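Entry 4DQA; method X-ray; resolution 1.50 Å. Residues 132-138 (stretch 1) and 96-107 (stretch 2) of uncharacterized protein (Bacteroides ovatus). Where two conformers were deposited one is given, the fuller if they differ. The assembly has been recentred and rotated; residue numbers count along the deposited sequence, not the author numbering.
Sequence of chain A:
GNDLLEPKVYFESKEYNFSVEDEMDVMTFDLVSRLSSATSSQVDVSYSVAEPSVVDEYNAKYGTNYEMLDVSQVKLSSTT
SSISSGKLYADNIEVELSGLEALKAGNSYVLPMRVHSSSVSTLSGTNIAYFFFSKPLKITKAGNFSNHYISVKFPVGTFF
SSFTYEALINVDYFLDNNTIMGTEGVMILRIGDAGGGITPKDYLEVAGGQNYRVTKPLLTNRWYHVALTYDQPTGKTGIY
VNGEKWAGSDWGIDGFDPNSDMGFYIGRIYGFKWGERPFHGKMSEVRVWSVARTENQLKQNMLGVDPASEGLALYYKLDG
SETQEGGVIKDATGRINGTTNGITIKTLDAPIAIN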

# COMPACT_ATOMS: atom_id res chain seq x y z
N PHE A 132 0.73 -16.79 12.57
CA PHE A 132 0.75 -15.69 11.62
C PHE A 132 -0.67 -15.25 11.31
O PHE A 132 -1.61 -16.06 11.21
CB PHE A 132 1.46 -16.12 10.35
CG PHE A 132 2.90 -16.48 10.56
CD1 PHE A 132 3.85 -15.49 10.69
CD2 PHE A 132 3.31 -17.80 10.62
CE1 PHE A 132 5.17 -15.81 10.86
CE2 PHE A 132 4.63 -18.12 10.80
CZ PHE A 132 5.57 -17.12 10.93
N PHE A 133 -0.84 -13.94 11.17
CA PHE A 133 -2.15 -13.35 10.93
C PHE A 133 -2.03 -12.38 9.77
O PHE A 133 -1.21 -11.46 9.79
CB PHE A 133 -2.64 -12.62 12.18
CG PHE A 133 -2.68 -13.48 13.39
CD1 PHE A 133 -1.53 -13.69 14.15
CD2 PHE A 133 -3.85 -14.11 13.78
CE1 PHE A 133 -1.56 -14.50 15.27
CE2 PHE A 133 -3.88 -14.93 14.90
CZ PHE A 133 -2.73 -15.12 15.63
N SER A 134 -2.81 -12.61 8.73
CA SER A 134 -2.78 -11.73 7.59
C SER A 134 -4.01 -10.83 7.65
O SER A 134 -5.11 -11.26 8.03
CB SER A 134 -2.76 -12.53 6.29
OG SER A 134 -3.79 -13.51 6.29
N LYS A 135 -3.81 -9.56 7.33
CA LYS A 135 -4.95 -8.66 7.27
C LYS A 135 -4.89 -7.90 5.96
O LYS A 135 -4.09 -6.99 5.80
CB LYS A 135 -4.98 -7.70 8.44
CG LYS A 135 -6.35 -7.06 8.57
CD LYS A 135 -6.46 -6.20 9.81
CE LYS A 135 -7.85 -5.59 9.91
NZ LYS A 135 -8.00 -4.73 11.12
N PRO A 136 -5.74 -8.31 5.01
CA PRO A 136 -5.66 -7.84 3.63
C PRO A 136 -6.07 -6.40 3.43
O PRO A 136 -7.08 -5.95 3.97
CB PRO A 136 -6.65 -8.75 2.89
CG PRO A 136 -7.59 -9.20 3.91
CD PRO A 136 -6.82 -9.29 5.20
N LEU A 137 -5.25 -5.67 2.69
CA LEU A 137 -5.57 -4.30 2.30
C LEU A 137 -6.34 -4.34 1.00
O LEU A 137 -5.88 -4.96 0.04
CB LEU A 137 -4.31 -3.49 2.10
CG LEU A 137 -4.42 -2.05 1.62
CD1 LEU A 137 -5.24 -1.28 2.64
CD2 LEU A 137 -3.05 -1.38 1.41
N LYS A 138 -7.48 -3.66 0.95
CA LYS A 138 -8.29 -3.58 -0.26
C LYS A 138 -8.72 -2.15 -0.45
O LYS A 138 -8.84 -1.40 0.50
CB LYS A 138 -9.55 -4.43 -0.12
CG LYS A 138 -9.31 -5.91 0.12
CD LYS A 138 -10.61 -6.68 0.34
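Stretch 2, residues 96-107: ELSGLEALKAGN

Stretch 2 enters as the end of a strand, breaks into a compact turn, and then crosses K135, extended at K104 and A105 and bending at G106; its last residues, A105 to N107, lie beside K135 to L137. E96 and L97 are still in strand conformation. E96 lies out of reach, but L97 points toward stretch 1 and sets its CD2 methyl over one face of the F133 ring, 3.7 Å from the ring centroid and 3.4 Å from F133 CZ. A branched aliphatic side chain suits this buried place, because its methyl hydrogens can rest on the aromatic face with no polar group to satisfy.

S98 and G99 carry the chain away from the contact. G99 has a positive phi of 65°, a conformation glycine adopts more readily than other residues. A type I turn follows from L100 to L103, closed by a hydrogen bond of 3.1 Å from L103 N to L100 O. The side chain of L100 is buried, its end coming nearer to stretch 1 than its sideways CA-to-CB bond would suggest. E101 and A102 point away from stretch 1, though E101 O comes near K135 NZ.

This turn receives the side chain of K135. With all four chi angles near 180°, the lysine is fully extended and carries its ammonium group to the backbone carbonyls of the turn: K135 NZ donates hydrogen bonds to L100 O at 2.9 Å and to L103 O at 2.6 Å, and E101 O also lies 2.7 Å from K135 NZ. Clustered carbonyl oxygens offer a favourable setting for a positive charge. L103 points toward stretch 1 and packs its CB 3.9 Å from K135 CD, an apolar contact along the methylene part of the lysine.

K104 points away, and the chain continues extended. A105 packs closely: its CA is 3.5 Å from K135 O, and its CB lies 3.5 Å from P136 O and 4.2 Å from L137 CD1. At G106 the backbone N donates a nearly straight hydrogen bond of 2.7 Å to K135 O, while G106 CA lies 3.6 Å from L137 CB. Glycine fits doubly here: at a phi of 89° and psi of 17° a CB would jam against the preceding carbonyl, and it would also fall only 3.1 Å from L137 CB. N107 O accepts a weak hydrogen bond of 3.4 Å from K135 N.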

# COMPACT_ATOMS: atom_id res chain seq x y z
N GLU A 96 -6.43 -16.20 23.45
CA GLU A 96 -7.41 -15.26 22.94
C GLU A 96 -6.70 -14.01 22.47
O GLU A 96 -5.98 -13.36 23.23
CB GLU A 96 -8.42 -14.89 24.01
CG GLU A 96 -9.49 -13.90 23.53
CD GLU A 96 -10.20 -13.19 24.67
OE1 GLU A 96 -9.60 -12.28 25.29
OE2 GLU A 96 -11.36 -13.55 24.96
N LEU A 97 -6.93 -13.67 21.21
CA LEU A 97 -6.33 -12.49 20.62
C LEU A 97 -7.42 -11.45 20.38
O LEU A 97 -8.42 -11.72 19.73
CB LEU A 97 -5.66 -12.88 19.31
CG LEU A 97 -4.68 -11.90 18.66
CD1 LEU A 97 -3.56 -11.47 19.60
CD2 LEU A 97 -4.12 -12.57 17.43
N SER A 98 -7.22 -10.25 20.93
CA SER A 98 -8.20 -9.18 20.77
C SER A 98 -7.59 -8.00 20.02
O SER A 98 -6.43 -8.03 19.64
CB SER A 98 -8.70 -8.73 22.14
OG SER A 98 -7.62 -8.26 22.92
N GLY A 99 -8.41 -6.97 19.81
CA GLY A 99 -7.98 -5.77 19.12
C GLY A 99 -7.60 -5.98 17.66
O GLY A 99 -6.81 -5.22 17.10
N LEU A 100 -8.16 -7.02 17.05
CA LEU A 100 -7.80 -7.34 15.67
C LEU A 100 -8.38 -6.33 14.68
O LEU A 100 -7.76 -6.03 13.67
CB LEU A 100 -8.28 -8.74 15.30
CG LEU A 100 -7.62 -9.87 16.10
CD1 LEU A 100 -8.16 -11.22 15.65
CD2 LEU A 100 -6.10 -9.84 15.97
N GLU A 101 -9.57 -5.82 14.98
CA GLU A 101 -10.21 -4.87 14.08
C GLU A 101 -9.33 -3.63 13.90
O GLU A 101 -9.30 -3.04 12.82
CB GLU A 101 -11.59 -4.47 14.62
CG GLU A 101 -12.53 -3.90 13.56
N ALA A 102 -8.60 -3.25 14.94
CA ALA A 102 -7.79 -2.04 14.90
C ALA A 102 -6.46 -2.21 14.17
O ALA A 102 -5.80 -1.23 13.83
CB ALA A 102 -7.53 -1.54 16.31
N LEU A 103 -6.05 -3.46 13.96
CA LEU A 103 -4.80 -3.73 13.26
C LEU A 103 -4.87 -3.11 11.88
O LEU A 103 -5.88 -3.20 11.20
CB LEU A 103 -4.56 -5.22 13.11
CG LEU A 103 -4.25 -6.03 14.36
CD1 LEU A 103 -4.11 -7.50 13.99
CD2 LEU A 103 -2.97 -5.54 15.01
N LYS A 104 -3.77 -2.51 11.46
CA LYS A 104 -3.67 -1.92 10.15
C LYS A 104 -3.69 -3.00 9.08
O LYS A 104 -2.96 -4.00 9.19
CB LYS A 104 -2.36 -1.12 10.05
CG LYS A 104 -2.09 -0.53 8.69
N ALA A 105 -4.52 -2.82 8.07
CA ALA A 105 -4.59 -3.74 6.94
C ALA A 105 -3.36 -3.56 6.07
O ALA A 105 -2.75 -2.49 6.07
CB ALA A 105 -5.86 -3.54 6.15
N GLY A 106 -2.97 -4.61 5.35
CA GLY A 106 -1.84 -4.52 4.44
C GLY A 106 -0.55 -4.86 5.16
O GLY A 106 0.53 -4.54 4.69
N ASN A 107 -0.68 -5.49 6.30
CA ASN A 107 0.48 -5.97 7.04
C ASN A 107 0.23 -7.40 7.43
O ASN A 107 -0.91 -7.85 7.51
CB ASN A 107 0.68 -5.15 8.31
CG ASN A 107 1.12 -3.76 8.02
OD1 ASN A 107 2.29 -3.54 7.72
ND2 ASN A 107 0.20 -2.82 8.10